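Side-chain contact in beta-glucanase (Podospora anserina, PDB 4LE4), which probably hydrolyses beta-glucan chains as a family GH131 glycoside hydrolase, and is seen here with cellotriose: residues I117-F120 with T125-K128. Sequence-based numbering, arbitrary orientation.
Sequences IAFF and TELK
Glu126 comes up against Phe119, Glu126 CB only 3.4 Å from Phe119 CB, and its side chain is worth following outward from there. CG sits between the backbone N and the carbonyl carbon (chi1 64°), and this torsion with the extended chain beyond it brings one carboxylate oxygen, OE1, back to Phe119 CB at 3.6 Å, where it meets the ring obliquely. OE2 points instead along its own strand to Lys128 NZ, a long salt bridge at 3.9 Å; that ammonium also pairs with Glu114. The Phe119 ring itself leads off from the neighbouring strand to stack with His206 and His123.

These strands, 115-120 and 125-129, form an antiparallel beta hairpin in one sheet of a beta-sandwich, as expected in the concanavalin clan. Ile117 and Leu127 make a hydrogen-bonded pair: Leu127 N reaches Ile117 O at 2.9 Å, almost straight and in the carbonyl plane, whereas Ile117 N sits above the plane of the Leu127 carbonyl, 36° out of it. Ile117 CB and Leu127 CB are 4.0 Å apart on the same face, where both side chains touch Leu101 of the opposing sheet. Beyond this pair the register slips. Ala118 turns a corner with positive phi, Ala118 and Phe119 together span the single residue Glu126, and pairing resumes only as a weak bond from Phe120 N to Thr125 O. Tyr167 and Trp205 hydrogen-bond to the O of Ala118.

The side chains of Phe120 and Thr125 run abreast in one direction. Thr125 CG2 touches the edge of the Phe120 ring near its plane, 3.5 Å from Phe120 CE2, while Thr125 OG1, anti to the backbone N (chi1 -165°), is held by the carbonyl O of Cys146 on strand 142-147.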
ATOM      1  N   ILE A 117       3.315   2.802  -5.177  1.00  8.29           N
ATOM      2  CA  ILE A 117       2.890   2.173  -3.930  1.00  7.29           C
ATOM      3  C   ILE A 117       1.390   1.951  -3.820  1.00  6.82           C
ATOM      4  O   ILE A 117       0.620   2.857  -4.127  1.00  9.07           O
ATOM      5  CB  ILE A 117       3.329   3.113  -2.779  1.00  6.80           C
ATOM      6  CG1 ILE A 117       4.852   3.385  -2.903  1.00  7.56           C
ATOM      7  CG2 ILE A 117       2.986   2.506  -1.428  1.00  7.56           C
ATOM      8  CD1 ILE A 117       5.358   4.615  -2.147  1.00 10.96           C
ATOM      9  N   ALA A 118       0.967   0.780  -3.340  1.00  6.75           N
ATOM     10  CA  ALA A 118      -0.487   0.531  -3.161  1.00  6.62           C
ATOM     11  C   ALA A 118      -1.260   0.863  -4.458  1.00  6.46           C
ATOM     12  O   ALA A 118      -2.310   1.531  -4.458  1.00  9.34           O
ATOM     13  CB  ALA A 118      -0.998   1.378  -2.030  1.00  5.37           C
ATOM     14  N   PHE A 119      -0.749   0.346  -5.555  1.00  8.78           N
ATOM     15  CA  PHE A 119      -1.316   0.633  -6.871  1.00  9.24           C
ATOM     16  C   PHE A 119      -2.172  -0.450  -7.457  1.00  8.25           C
ATOM     17  O   PHE A 119      -1.987  -1.636  -7.151  1.00  7.28           O
ATOM     18  CB  PHE A 119      -0.162   0.921  -7.867  1.00  9.68           C
ATOM     19  CG  PHE A 119       0.816  -0.255  -8.057  1.00 10.59           C
ATOM     20  CD1 PHE A 119       1.963  -0.374  -7.254  1.00 10.53           C
ATOM     21  CD2 PHE A 119       0.597  -1.203  -9.051  1.00  9.11           C
ATOM     22  CE1 PHE A 119       2.876  -1.432  -7.459  1.00 11.96           C
ATOM     23  CE2 PHE A 119       1.495  -2.266  -9.271  1.00 11.48           C
ATOM     24  CZ  PHE A 119       2.637  -2.382  -8.472  1.00 10.60           C
ATOM     25  N   PHE A 120      -3.126  -0.051  -8.316  1.00  7.53           N
ATOM     26  CA  PHE A 120      -3.921  -1.042  -9.033  1.00  8.09           C
ATOM     27  C   PHE A 120      -3.113  -1.416 -10.274  1.00  8.20           C
ATOM     28  O   PHE A 120      -2.246  -0.658 -10.703  1.00  9.82           O
ATOM     29  CB  PHE A 120      -5.304  -0.468  -9.421  1.00  8.45           C
ATOM     30  CG  PHE A 120      -6.215  -0.295  -8.241  1.00  7.47           C
ATOM     31  CD1 PHE A 120      -7.057  -1.336  -7.848  1.00 10.58           C
ATOM     32  CD2 PHE A 120      -6.169   0.859  -7.468  1.00  8.60           C
ATOM     33  CE1 PHE A 120      -7.833  -1.241  -6.704  1.00 10.43           C
ATOM     34  CE2 PHE A 120      -6.947   0.968  -6.309  1.00 10.71           C
ATOM     35  CZ  PHE A 120      -7.788  -0.111  -5.927  1.00 10.96           C
ATOM     36  N   THR A 125      -5.053   4.556  -9.891  1.00  7.39           N
ATOM     37  CA  THR A 125      -4.724   5.345  -8.695  1.00  6.42           C
ATOM     38  C   THR A 125      -3.597   4.601  -7.935  1.00  7.48           C
ATOM     39  O   THR A 125      -3.416   3.402  -8.111  1.00  8.00           O
ATOM     40  CB  THR A 125      -5.927   5.632  -7.777  1.00  8.43           C
ATOM     41  OG1 THR A 125      -5.561   6.684  -6.873  1.00  9.50           O
ATOM     42  CG2 THR A 125      -6.347   4.378  -6.980  1.00  6.28           C
ATOM     43  N   GLU A 126      -2.823   5.339  -7.151  1.00  8.50           N
ATOM     44  CA  GLU A 126      -1.676   4.770  -6.425  1.00  8.96           C
ATOM     45  C   GLU A 126      -0.995   5.922  -5.695  1.00  9.28           C
ATOM     46  O   GLU A 126      -1.384   7.095  -5.866  1.00  8.07           O
ATOM     47  CB  GLU A 126      -0.677   4.228  -7.455  1.00  9.96           C
ATOM     48  CG  GLU A 126      -0.069   5.355  -8.373  1.00  8.35           C
ATOM     49  CD  GLU A 126       0.568   4.835  -9.664  1.00 15.67           C
ATOM     50  OE1 GLU A 126       1.222   3.785  -9.599  1.00 15.68           O
ATOM     51  OE2 GLU A 126       0.449   5.487 -10.750  1.00 14.99           O
ATOM     52  N   LEU A 127      -0.000   5.600  -4.854  1.00  7.70           N
ATOM     53  CA  LEU A 127       0.820   6.660  -4.278  1.00  9.11           C
ATOM     54  C   LEU A 127       2.140   6.531  -5.050  1.00  9.31           C
ATOM     55  O   LEU A 127       2.427   5.481  -5.639  1.00 10.15           O
ATOM     56  CB  LEU A 127       1.117   6.455  -2.782  1.00  9.92           C
ATOM     57  CG  LEU A 127      -0.088   6.399  -1.847  1.00  9.72           C
ATOM     58  CD1 LEU A 127       0.434   6.334  -0.391  1.00  6.88           C
ATOM     59  CD2 LEU A 127      -1.006   7.586  -2.054  1.00 11.31           C
ATOM     60  N   LYS A 128       2.918   7.610  -5.066  1.00  8.42           N
ATOM     61  CA  LYS A 128       4.223   7.587  -5.697  1.00  8.47           C
ATOM     62  C   LYS A 128       5.167   8.360  -4.822  1.00  8.01           C
ATOM     63  O   LYS A 128       4.763   9.196  -4.013  1.00 10.68           O
ATOM     64  CB  LYS A 128       4.197   8.248  -7.080  1.00  7.21           C
ATOM     65  CG  LYS A 128       3.485   7.419  -8.130  1.00 12.36           C
ATOM     66  CD  LYS A 128       3.756   7.982  -9.525  1.00 13.94           C
ATOM     67  CE  LYS A 128       3.154   7.067 -10.584  1.00 16.90           C
ATOM     68  NZ  LYS A 128       3.621   7.428 -11.947  1.00 16.62           N
TER